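Putative D-lactate dehydrogenase (Chlamydomonas reinhardtii, PDB 4ZGS) reduces pyruvate to D-lactate in the chloroplast as an NAD-dependent dehydrogenase of the D-isomer specific 2-hydroxyacid family. Local coordinates at the interface of chains A and B and the interface of chains A and C. Sequence-based numbering; all coordinates share one arbitrary frame. Chains: chain A/B/C, Putative D-lactate dehydrogenase.

Contact 1: the interface of chains A and B. Residues chain A 310, 313-314, 317; chain B 153, 327-329.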
ATOM      1  N   PRO A 310     -11.121   2.664 -14.410  1.00 48.05           N
ATOM      2  CA  PRO A 310     -11.069   4.015 -13.830  1.00 42.95           C
ATOM      3  C   PRO A 310     -12.050   4.976 -14.511  1.00 48.36           C
ATOM      4  O   PRO A 310     -12.611   5.873 -13.882  1.00 51.56           O
ATOM      5  CB  PRO A 310      -9.608   4.438 -14.060  1.00 38.13           C
ATOM      6  CG  PRO A 310      -8.837   3.150 -14.110  1.00 35.37           C
ATOM      7  CD  PRO A 310      -9.781   2.170 -14.791  1.00 54.21           C
ATOM      8  N   ARG A 313     -15.198   4.357 -12.895  1.00 44.84           N
ATOM      9  CA  ARG A 313     -15.074   4.909 -11.555  1.00 41.76           C
ATOM     10  C   ARG A 313     -15.238   6.436 -11.564  1.00 47.57           C
ATOM     11  O   ARG A 313     -15.754   6.994 -10.593  1.00 52.43           O
ATOM     12  CB  ARG A 313     -13.729   4.518 -10.928  1.00 37.73           C
ATOM     13  CG  ARG A 313     -13.521   3.011 -10.703  1.00 39.07           C
ATOM     14  CD  ARG A 313     -12.097   2.731 -10.162  1.00 37.38           C
ATOM     15  NE  ARG A 313     -11.888   3.297  -8.828  1.00 44.06           N
ATOM     16  CZ  ARG A 313     -10.806   3.086  -8.075  1.00 43.45           C
ATOM     17  NH1 ARG A 313      -9.825   2.296  -8.510  1.00 32.91           N
ATOM     18  NH2 ARG A 313     -10.723   3.643  -6.864  1.00 47.38           N
ATOM     19  N   MET A 314     -14.841   7.111 -12.650  1.00 46.66           N
ATOM     20  CA  MET A 314     -14.961   8.569 -12.687  1.00 44.00           C
ATOM     21  C   MET A 314     -16.400   9.055 -12.653  1.00 55.10           C
ATOM     22  O   MET A 314     -16.639  10.226 -12.369  1.00 59.78           O
ATOM     23  CB  MET A 314     -14.299   9.167 -13.930  1.00 44.84           C
ATOM     24  CG  MET A 314     -12.783   9.213 -13.908  1.00 44.68           C
ATOM     25  SD  MET A 314     -12.150   9.938 -12.393  1.00 40.63           S
ATOM     26  CE  MET A 314     -11.616   8.448 -11.548  1.00 36.96           C
ATOM     27  N   TRP A 317     -17.319   9.401  -8.961  1.00 55.30           N
ATOM     28  CA  TRP A 317     -16.173   9.812  -8.143  1.00 49.41           C
ATOM     29  C   TRP A 317     -16.519  10.885  -7.106  1.00 49.15           C
ATOM     30  O   TRP A 317     -17.088  11.927  -7.433  1.00 51.54           O
ATOM     31  CB  TRP A 317     -15.064  10.324  -9.045  1.00 48.56           C
ATOM     32  CG  TRP A 317     -13.796  10.560  -8.361  1.00 39.68           C
ATOM     33  CD1 TRP A 317     -13.280  11.758  -7.981  1.00 36.51           C
ATOM     34  CD2 TRP A 317     -12.842   9.563  -7.989  1.00 36.54           C
ATOM     35  NE1 TRP A 317     -12.061  11.566  -7.370  1.00 41.46           N
ATOM     36  CE2 TRP A 317     -11.772  10.230  -7.362  1.00 34.40           C
ATOM     37  CE3 TRP A 317     -12.799   8.174  -8.116  1.00 39.82           C
ATOM     38  CZ2 TRP A 317     -10.659   9.555  -6.871  1.00 38.58           C
ATOM     39  CZ3 TRP A 317     -11.709   7.504  -7.614  1.00 47.49           C
ATOM     40  CH2 TRP A 317     -10.641   8.199  -7.002  1.00 45.29           C
TER
ATOM     41  N   HIS B 153      -1.641  -0.690 -15.752  1.00 35.50           N
ATOM     42  CA  HIS B 153      -2.030  -0.596 -14.336  1.00 37.62           C
ATOM     43  C   HIS B 153      -1.064  -1.315 -13.405  1.00 36.45           C
ATOM     44  O   HIS B 153      -1.474  -2.054 -12.506  1.00 38.87           O
ATOM     45  CB  HIS B 153      -3.435  -1.197 -14.120  1.00 42.45           C
ATOM     46  CG  HIS B 153      -4.489  -0.558 -14.954  1.00 46.20           C
ATOM     47  ND1 HIS B 153      -5.122   0.609 -14.588  1.00 49.39           N
ATOM     48  CD2 HIS B 153      -4.988  -0.896 -16.170  1.00 41.33           C
ATOM     49  CE1 HIS B 153      -5.983   0.952 -15.536  1.00 42.86           C
ATOM     50  NE2 HIS B 153      -5.922   0.055 -16.501  1.00 39.80           N
ATOM     51  N   TYR B 327      -6.327   9.817  -7.617  1.00 39.10           N
ATOM     52  CA  TYR B 327      -6.941   9.162  -8.777  1.00 44.89           C
ATOM     53  C   TYR B 327      -6.173   7.920  -9.189  1.00 41.47           C
ATOM     54  O   TYR B 327      -4.954   7.897  -9.145  1.00 46.95           O
ATOM     55  CB  TYR B 327      -7.062  10.116  -9.954  1.00 46.30           C
ATOM     56  CG  TYR B 327      -7.996  11.274  -9.705  1.00 46.17           C
ATOM     57  CD1 TYR B 327      -7.562  12.379  -9.015  1.00 44.24           C
ATOM     58  CD2 TYR B 327      -9.320  11.251 -10.148  1.00 45.45           C
ATOM     59  CE1 TYR B 327      -8.395  13.447  -8.787  1.00 47.08           C
ATOM     60  CE2 TYR B 327     -10.172  12.330  -9.919  1.00 40.02           C
ATOM     61  CZ  TYR B 327      -9.696  13.428  -9.235  1.00 43.23           C
ATOM     62  OH  TYR B 327     -10.494  14.527  -8.967  1.00 44.42           O
ATOM     63  N   PRO B 328      -6.898   6.859  -9.551  1.00 42.29           N
ATOM     64  CA  PRO B 328      -6.248   5.606  -9.956  1.00 44.52           C
ATOM     65  C   PRO B 328      -5.516   5.739 -11.305  1.00 48.11           C
ATOM     66  O   PRO B 328      -4.565   4.994 -11.564  1.00 49.88           O
ATOM     67  CB  PRO B 328      -7.424   4.614 -10.074  1.00 39.62           C
ATOM     68  CG  PRO B 328      -8.609   5.484 -10.370  1.00 40.59           C
ATOM     69  CD  PRO B 328      -8.367   6.785  -9.632  1.00 41.22           C
ATOM     70  N   GLN B 329      -5.953   6.666 -12.153  1.00 42.83           N
ATOM     71  CA  GLN B 329      -5.318   6.806 -13.467  1.00 45.93           C
ATOM     72  C   GLN B 329      -4.206   7.885 -13.452  1.00 38.85           C
ATOM     73  O   GLN B 329      -3.752   8.306 -14.503  1.00 42.14           O
ATOM     74  CB  GLN B 329      -6.350   7.064 -14.584  1.00 31.65           C
ATOM     75  CG  GLN B 329      -7.014   8.431 -14.646  1.00 31.62           C
ATOM     76  CD  GLN B 329      -8.123   8.646 -13.614  1.00 45.32           C
ATOM     77  OE1 GLN B 329      -7.985   8.298 -12.428  1.00 47.08           O
ATOM     78  NE2 GLN B 329      -9.238   9.217 -14.071  1.00 39.34           N
TER

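Contact 2: the interface of chains A and C. Residues chain A 148, 152, 174-177; chain C 137-138, 141, 340, 342.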
ATOM      1  N   PHE A 148      -7.229   3.927  19.329  1.00 32.84           N
ATOM      2  CA  PHE A 148      -5.909   3.388  19.562  1.00 30.29           C
ATOM      3  C   PHE A 148      -5.019   3.479  18.330  1.00 27.67           C
ATOM      4  O   PHE A 148      -3.878   3.885  18.449  1.00 32.67           O
ATOM      5  CB  PHE A 148      -6.005   1.950  20.064  1.00 28.42           C
ATOM      6  CG  PHE A 148      -5.999   1.853  21.577  1.00 44.68           C
ATOM      7  CD1 PHE A 148      -4.817   1.963  22.289  1.00 46.44           C
ATOM      8  CD2 PHE A 148      -7.179   1.671  22.280  1.00 50.04           C
ATOM      9  CE1 PHE A 148      -4.817   1.865  23.653  1.00 47.08           C
ATOM     10  CE2 PHE A 148      -7.173   1.584  23.637  1.00 51.97           C
ATOM     11  CZ  PHE A 148      -5.993   1.683  24.321  1.00 49.89           C
ATOM     12  N   ARG A 152      -1.470   5.703  18.092  1.00 35.71           N
ATOM     13  CA  ARG A 152      -0.195   5.056  17.915  1.00 32.66           C
ATOM     14  C   ARG A 152       0.242   4.993  16.464  1.00 37.51           C
ATOM     15  O   ARG A 152       1.208   4.297  16.168  1.00 36.48           O
ATOM     16  CB  ARG A 152      -0.225   3.675  18.556  1.00 34.40           C
ATOM     17  CG  ARG A 152      -0.627   3.747  20.053  1.00 36.54           C
ATOM     18  CD  ARG A 152       0.222   4.798  20.832  1.00 40.69           C
ATOM     19  NE  ARG A 152       1.600   4.354  21.076  1.00 38.85           N
ATOM     20  CZ  ARG A 152       2.046   3.859  22.231  1.00 39.62           C
ATOM     21  NH1 ARG A 152       1.222   3.744  23.284  1.00 43.44           N
ATOM     22  NH2 ARG A 152       3.322   3.470  22.338  1.00 36.45           N
ATOM     23  N   VAL A 174       0.816   8.947  21.507  1.00 54.74           N
ATOM     24  CA  VAL A 174       0.311   9.639  22.688  1.00 56.26           C
ATOM     25  C   VAL A 174      -0.355   8.659  23.665  1.00 57.22           C
ATOM     26  O   VAL A 174      -0.985   7.693  23.226  1.00 58.31           O
ATOM     27  CB  VAL A 174      -0.681  10.729  22.264  1.00 55.28           C
ATOM     28  CG1 VAL A 174      -1.759  10.898  23.293  1.00 60.90           C
ATOM     29  CG2 VAL A 174       0.057  12.030  22.035  1.00 54.80           C
ATOM     30  N   GLU A 175      -0.219   8.907  24.972  1.00 59.97           N
ATOM     31  CA  GLU A 175      -0.903   8.108  26.006  1.00 58.10           C
ATOM     32  C   GLU A 175      -2.382   8.422  26.165  1.00 56.54           C
ATOM     33  O   GLU A 175      -2.787   9.584  26.172  1.00 52.58           O
ATOM     34  CB  GLU A 175      -0.245   8.302  27.367  1.00 54.87           C
ATOM     35  CG  GLU A 175       0.917   7.388  27.639  1.00 56.44           C
ATOM     36  CD  GLU A 175       1.495   7.568  29.043  1.00 58.35           C
ATOM     37  OE1 GLU A 175       0.905   8.337  29.857  1.00 53.85           O
ATOM     38  OE2 GLU A 175       2.559   6.951  29.309  1.00 58.83           O
ATOM     39  N   MET A 176      -3.185   7.384  26.357  1.00 55.07           N
ATOM     40  CA  MET A 176      -4.604   7.607  26.596  1.00 53.30           C
ATOM     41  C   MET A 176      -5.012   7.739  28.066  1.00 52.02           C
ATOM     42  O   MET A 176      -6.066   8.315  28.355  1.00 53.85           O
ATOM     43  CB  MET A 176      -5.382   6.481  25.937  1.00 49.23           C
ATOM     44  CG  MET A 176      -6.584   6.910  25.119  1.00 48.63           C
ATOM     45  SD  MET A 176      -7.154   5.374  24.448  1.00125.30           S
ATOM     46  CE  MET A 176      -5.564   4.844  23.833  1.00 52.36           C
ATOM     47  N   ARG A 177      -4.154   7.297  28.988  1.00 46.49           N
ATOM     48  CA  ARG A 177      -4.597   7.072  30.358  1.00 54.35           C
ATOM     49  C   ARG A 177      -5.342   8.223  31.011  1.00 64.23           C
ATOM     50  O   ARG A 177      -6.402   8.010  31.578  1.00 76.34           O
ATOM     51  CB  ARG A 177      -3.458   6.698  31.311  1.00 52.64           C
ATOM     52  CG  ARG A 177      -4.067   6.426  32.698  1.00 40.02           C
ATOM     53  CD  ARG A 177      -3.209   5.625  33.672  1.00 51.53           C
ATOM     54  NE  ARG A 177      -3.987   5.313  34.872  1.00 57.33           N
ATOM     55  CZ  ARG A 177      -3.562   4.584  35.900  1.00 53.89           C
ATOM     56  NH1 ARG A 177      -2.338   4.064  35.899  1.00 47.13           N
ATOM     57  NH2 ARG A 177      -4.385   4.363  36.921  1.00 49.20           N
TER
ATOM     58  N   GLU C 137       2.280   3.055  31.063  1.00 34.59           N
ATOM     59  CA  GLU C 137       1.015   3.140  30.356  1.00 35.57           C
ATOM     60  C   GLU C 137       1.323   3.180  28.849  1.00 40.60           C
ATOM     61  O   GLU C 137       0.665   2.484  28.089  1.00 47.75           O
ATOM     62  CB  GLU C 137       0.178   4.364  30.781  1.00 42.43           C
ATOM     63  CG  GLU C 137      -0.453   4.332  32.209  1.00 42.92           C
ATOM     64  CD  GLU C 137       0.505   4.895  33.289  1.00 57.37           C
ATOM     65  OE1 GLU C 137       1.694   5.114  32.974  1.00 58.20           O
ATOM     66  OE2 GLU C 137       0.071   5.142  34.441  1.00 68.81           O
ATOM     67  N   SER C 138       2.349   3.930  28.422  1.00 44.55           N
ATOM     68  CA  SER C 138       2.646   4.037  26.976  1.00 45.08           C
ATOM     69  C   SER C 138       2.822   2.672  26.352  1.00 39.36           C
ATOM     70  O   SER C 138       2.141   2.334  25.359  1.00 36.91           O
ATOM     71  CB  SER C 138       3.911   4.846  26.701  1.00 39.84           C
ATOM     72  OG  SER C 138       3.699   6.231  26.856  1.00 48.30           O
ATOM     73  N   GLU C 141      -0.465   0.428  26.660  1.00 25.96           N
ATOM     74  CA  GLU C 141      -1.529   0.871  25.792  1.00 29.00           C
ATOM     75  C   GLU C 141      -1.184   0.499  24.338  1.00 38.30           C
ATOM     76  O   GLU C 141      -2.083   0.282  23.513  1.00 41.80           O
ATOM     77  CB  GLU C 141      -1.781   2.377  25.926  1.00 26.57           C
ATOM     78  CG  GLU C 141      -2.311   2.888  27.256  1.00 28.01           C
ATOM     79  CD  GLU C 141      -2.534   4.401  27.246  1.00 45.23           C
ATOM     80  OE1 GLU C 141      -2.313   5.044  26.186  1.00 57.26           O
ATOM     81  OE2 GLU C 141      -2.924   4.958  28.298  1.00 48.30           O
ATOM     82  N   THR C 340       6.199   7.942  22.677  1.00 54.10           N
ATOM     83  CA  THR C 340       5.049   8.687  23.119  1.00 50.96           C
ATOM     84  C   THR C 340       5.509  10.043  23.613  1.00 53.01           C
ATOM     85  O   THR C 340       6.644  10.172  24.033  1.00 56.05           O
ATOM     86  CB  THR C 340       4.344   7.912  24.191  1.00 57.95           C
ATOM     87  OG1 THR C 340       3.288   7.156  23.577  1.00 60.27           O
ATOM     88  CG2 THR C 340       3.761   8.836  25.220  1.00 63.81           C
ATOM     89  N   GLU C 342       4.442  11.573  26.309  1.00 55.26           N
ATOM     90  CA  GLU C 342       4.636  11.362  27.736  1.00 59.81           C
ATOM     91  C   GLU C 342       5.918  10.592  28.029  1.00 61.35           C
ATOM     92  O   GLU C 342       6.678  10.985  28.922  1.00 65.14           O
ATOM     93  CB  GLU C 342       3.419  10.642  28.337  1.00 54.04           C
ATOM     94  CG  GLU C 342       2.155  11.478  28.301  1.00 54.91           C
ATOM     95  CD  GLU C 342       1.423  11.454  26.945  1.00 61.88           C
ATOM     96  OE1 GLU C 342       1.884  10.799  25.986  1.00 53.44           O
ATOM     97  OE2 GLU C 342       0.369  12.111  26.831  1.00 73.63           O
TER

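Contact 3: the interface of chains A and B. Residues chain A 306-309; chain B 160, 169-170.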
ATOM      1  N   THR A 306     -12.473  -0.930  -7.176  1.00 32.09           N
ATOM      2  CA  THR A 306     -11.244  -1.308  -7.865  1.00 35.96           C
ATOM      3  C   THR A 306     -11.508  -2.345  -8.967  1.00 39.38           C
ATOM      4  O   THR A 306     -10.633  -2.636  -9.791  1.00 43.22           O
ATOM      5  CB  THR A 306     -10.170  -1.881  -6.928  1.00 31.86           C
ATOM      6  OG1 THR A 306     -10.533  -3.218  -6.545  1.00 46.77           O
ATOM      7  CG2 THR A 306      -9.984  -1.008  -5.730  1.00 35.33           C
ATOM      8  N   LYS A 307     -12.691  -2.930  -8.958  1.00 37.76           N
ATOM      9  CA  LYS A 307     -13.032  -3.895  -9.994  1.00 41.03           C
ATOM     10  C   LYS A 307     -13.493  -3.195 -11.275  1.00 43.90           C
ATOM     11  O   LYS A 307     -13.597  -3.817 -12.301  1.00 49.62           O
ATOM     12  CB  LYS A 307     -14.101  -4.858  -9.472  1.00 43.66           C
ATOM     13  CG  LYS A 307     -15.467  -4.218  -9.247  1.00 54.29           C
ATOM     14  CD  LYS A 307     -16.405  -5.229  -8.571  1.00 64.62           C
ATOM     15  CE  LYS A 307     -17.706  -4.614  -8.063  1.00 73.83           C
ATOM     16  NZ  LYS A 307     -18.655  -4.294  -9.157  1.00 80.23           N
ATOM     17  N   PHE A 308     -13.749  -1.897 -11.209  1.00 36.50           N
ATOM     18  CA  PHE A 308     -14.195  -1.144 -12.378  1.00 35.35           C
ATOM     19  C   PHE A 308     -13.014  -0.427 -13.079  1.00 49.32           C
ATOM     20  O   PHE A 308     -12.040   0.022 -12.436  1.00 50.01           O
ATOM     21  CB  PHE A 308     -15.249  -0.101 -11.991  1.00 35.80           C
ATOM     22  CG  PHE A 308     -16.523  -0.676 -11.407  1.00 40.58           C
ATOM     23  CD1 PHE A 308     -17.466  -1.305 -12.206  1.00 48.53           C
ATOM     24  CD2 PHE A 308     -16.770  -0.579 -10.021  1.00 43.11           C
ATOM     25  CE1 PHE A 308     -18.653  -1.823 -11.638  1.00 42.09           C
ATOM     26  CE2 PHE A 308     -17.923  -1.075  -9.466  1.00 41.06           C
ATOM     27  CZ  PHE A 308     -18.863  -1.698 -10.267  1.00 45.02           C
ATOM     28  N   ASP A 309     -13.104  -0.304 -14.395  1.00 45.72           N
ATOM     29  CA  ASP A 309     -12.187   0.572 -15.097  1.00 47.69           C
ATOM     30  C   ASP A 309     -12.271   1.983 -14.533  1.00 44.03           C
ATOM     31  O   ASP A 309     -13.365   2.473 -14.256  1.00 51.28           O
ATOM     32  CB  ASP A 309     -12.511   0.605 -16.584  1.00 56.52           C
ATOM     33  CG  ASP A 309     -11.562   1.486 -17.351  1.00 68.37           C
ATOM     34  OD1 ASP A 309     -10.511   0.963 -17.785  1.00 73.25           O
ATOM     35  OD2 ASP A 309     -11.850   2.699 -17.483  1.00 67.73           O
TER
ATOM     36  N   ARG B 160      -2.323  -4.687  -5.214  1.00 46.41           N
ATOM     37  CA  ARG B 160      -3.281  -5.759  -5.033  1.00 39.54           C
ATOM     38  C   ARG B 160      -2.590  -7.097  -4.826  1.00 36.46           C
ATOM     39  O   ARG B 160      -2.922  -7.855  -3.898  1.00 41.92           O
ATOM     40  CB  ARG B 160      -4.181  -5.888  -6.230  1.00 33.19           C
ATOM     41  CG  ARG B 160      -5.126  -4.783  -6.568  1.00 32.50           C
ATOM     42  CD  ARG B 160      -5.613  -5.302  -7.907  1.00 36.22           C
ATOM     43  NE  ARG B 160      -6.792  -4.712  -8.497  1.00 37.53           N
ATOM     44  CZ  ARG B 160      -7.658  -5.435  -9.184  1.00 36.66           C
ATOM     45  NH1 ARG B 160      -7.453  -6.749  -9.346  1.00 33.73           N
ATOM     46  NH2 ARG B 160      -8.707  -4.846  -9.742  1.00 32.84           N
ATOM     47  N   SER B 169     -10.187  -7.819 -12.786  1.00 33.69           N
ATOM     48  CA  SER B 169     -10.884  -6.538 -12.978  1.00 45.20           C
ATOM     49  C   SER B 169     -10.109  -5.606 -12.090  1.00 46.55           C
ATOM     50  O   SER B 169      -9.556  -6.116 -11.108  1.00 45.83           O
ATOM     51  CB  SER B 169     -12.345  -6.625 -12.494  1.00 49.90           C
ATOM     52  OG  SER B 169     -12.936  -7.915 -12.659  1.00 45.39           O
ATOM     53  N   GLY B 170      -9.960  -4.296 -12.275  1.00 51.50           N
ATOM     54  CA  GLY B 170     -10.064  -3.355 -13.367  1.00 45.65           C
ATOM     55  C   GLY B 170      -8.596  -3.100 -13.791  1.00 45.45           C
ATOM     56  O   GLY B 170      -8.081  -1.949 -13.789  1.00 33.82           O
TER

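Contact 1: the interface of chains A and B
The indole of A:Trp317 and the phenol ring of B:Tyr327 lie stacked face to face, the five-membered ring of the indole centred 4.5 Å from the tyrosine ring centroid and the planes 21° apart. They meet where two copies of a D-isomer specific 2-hydroxyacid dehydrogenase adjoin in the deposited assembly, with helix 310-313 and the loop after it set against the loop 327-329 of the partner. The overlap is shifted toward the rims: CE2 of B:Tyr327 sits above the indole near its NE1, and the same indole face also takes the methyl CE of A:Met314. The thioether sulfur SD of A:Met314 then reaches the edge of the tyrosine ring, in its plane, 3.8 Å from CD2 of B:Tyr327. In A:Trp317, CG is anti to the backbone N (chi1 -171°), and together with chi2 of -103° this turns the benzo end of the indole toward B:Pro328, with CH2 3.8 Å from CD of that proline. B:Pro328 wedges in with its other ring carbons as well: CG lies over one face of the A:Arg313 guanidinium, toward its rim, and also meets CB of A:Pro310 at 4.0 Å. Tip to tip, the amide NE2 of B:Gln329 points at SD of A:Met314, a weak hydrogen bond of 3.4 Å. Farther along, CG of A:Pro310 packs on the imidazole carbon CE1 of B:His153 at 3.9 Å.

Contact 2: the interface of chains A and C
Helix 136-151 of chain C presents its first turns to the loop 174-177 of chain A, in a two-fold interface between dehydrogenase chains of the deposited assembly. C:Glu141, its chain extended beyond CG, brings its carboxylate up to the loop backbone, where OE1 takes the N-H of A:Met176 with its syn lone pair in a nearly straight bond (175° at H). Its CB meets the edge of the A:Phe148 ring, 3.8 Å from CE1. A:Glu175 lies between C:Ser138 and C:Glu342. The hydroxyl OG of C:Ser138 donates to OE2 of A:Glu175 over 2.8 Å, on the anti side of the carboxylate, while the backbone N of A:Glu175 donates to OE1 of C:Glu342 at 3.0 Å from above that carboxylate plane. The carboxylates of A:Glu175 and C:Glu342 are almost parallel, 2° apart, and stacked, which may raise the proton affinity of one of them a little. An alanine in place of A:Glu175 would probably leave the C:Ser138 hydroxyl without its acceptor and open a gap beside CB of C:Glu342. A:Arg177, its CG anti to the backbone N (chi1 -177°), runs out extended and crosses C:Glu137 at a slant, and NH1 forms a salt bridge with OE2 of C:Glu137 at 3.0 Å, on the anti side. A:Arg152, folded at chi2 and chi3, lies with OG1 of C:Thr340 above the centre of its guanidinium, NH1 donating in plane to the backbone O of C:Ser138 at 2.7 Å.

Contact 3: the interface of chains A and B
B:Arg160 leaves helix 154-163 with CG anti to its carbonyl carbon (chi1 -65°) and then runs extended from CG to NE, which carries the guanidinium across to the backbone of A:Thr306. There the terminal NH2 donates to the carbonyl O of A:Thr306 over 2.9 Å. The acceptor lies at the edge of the guanidinium, close to its plane, but the bond is bent (131° at H), and the donor stands well above the carbonyl plane. The backbone N of B:Gly170 reaches the same oxygen of A:Thr306 at 3.1 Å, this time in the carbonyl plane. One carbonyl of the 3-10 helix 305-307 is thus gripped by two donors from chain B, a side chain and a main chain arriving from different directions. The A:Thr306 side chain and the B:Arg160 chain run antiparallel where they pass. Next along the helix, CB of B:Ser169 packs against A:Lys307, 3.8 Å from its CA. B:Gly170 follows a cis peptide bond as modelled, which may set the course of the chain here. For this pyruvate reductase the site is a small polar clasp, through which helix 154-163 and the loop 169-170 of one chain appear to clamp the 3-10 helix of its neighbour.

Contact 1 and contact 3 are neighbouring patches of one A-B interface, their C-alpha centres about 9 Å apart. On chain A they follow each other in sequence, the 3-10 helix 305-307 and A:Asp309 in contact 3 leading straight into helix 310-313 in contact 1. On chain B, B:His153 of contact 1 directly precedes helix 154-163, which supplies the arginine of contact 3. Contact 2 belongs to the separate A-C interface, its C-alpha centre about 38 Å from that of contact 1 and 39 Å from that of contact 3. Chain A thus offers separate surfaces to two partners, in line with the four-copy deposited assembly.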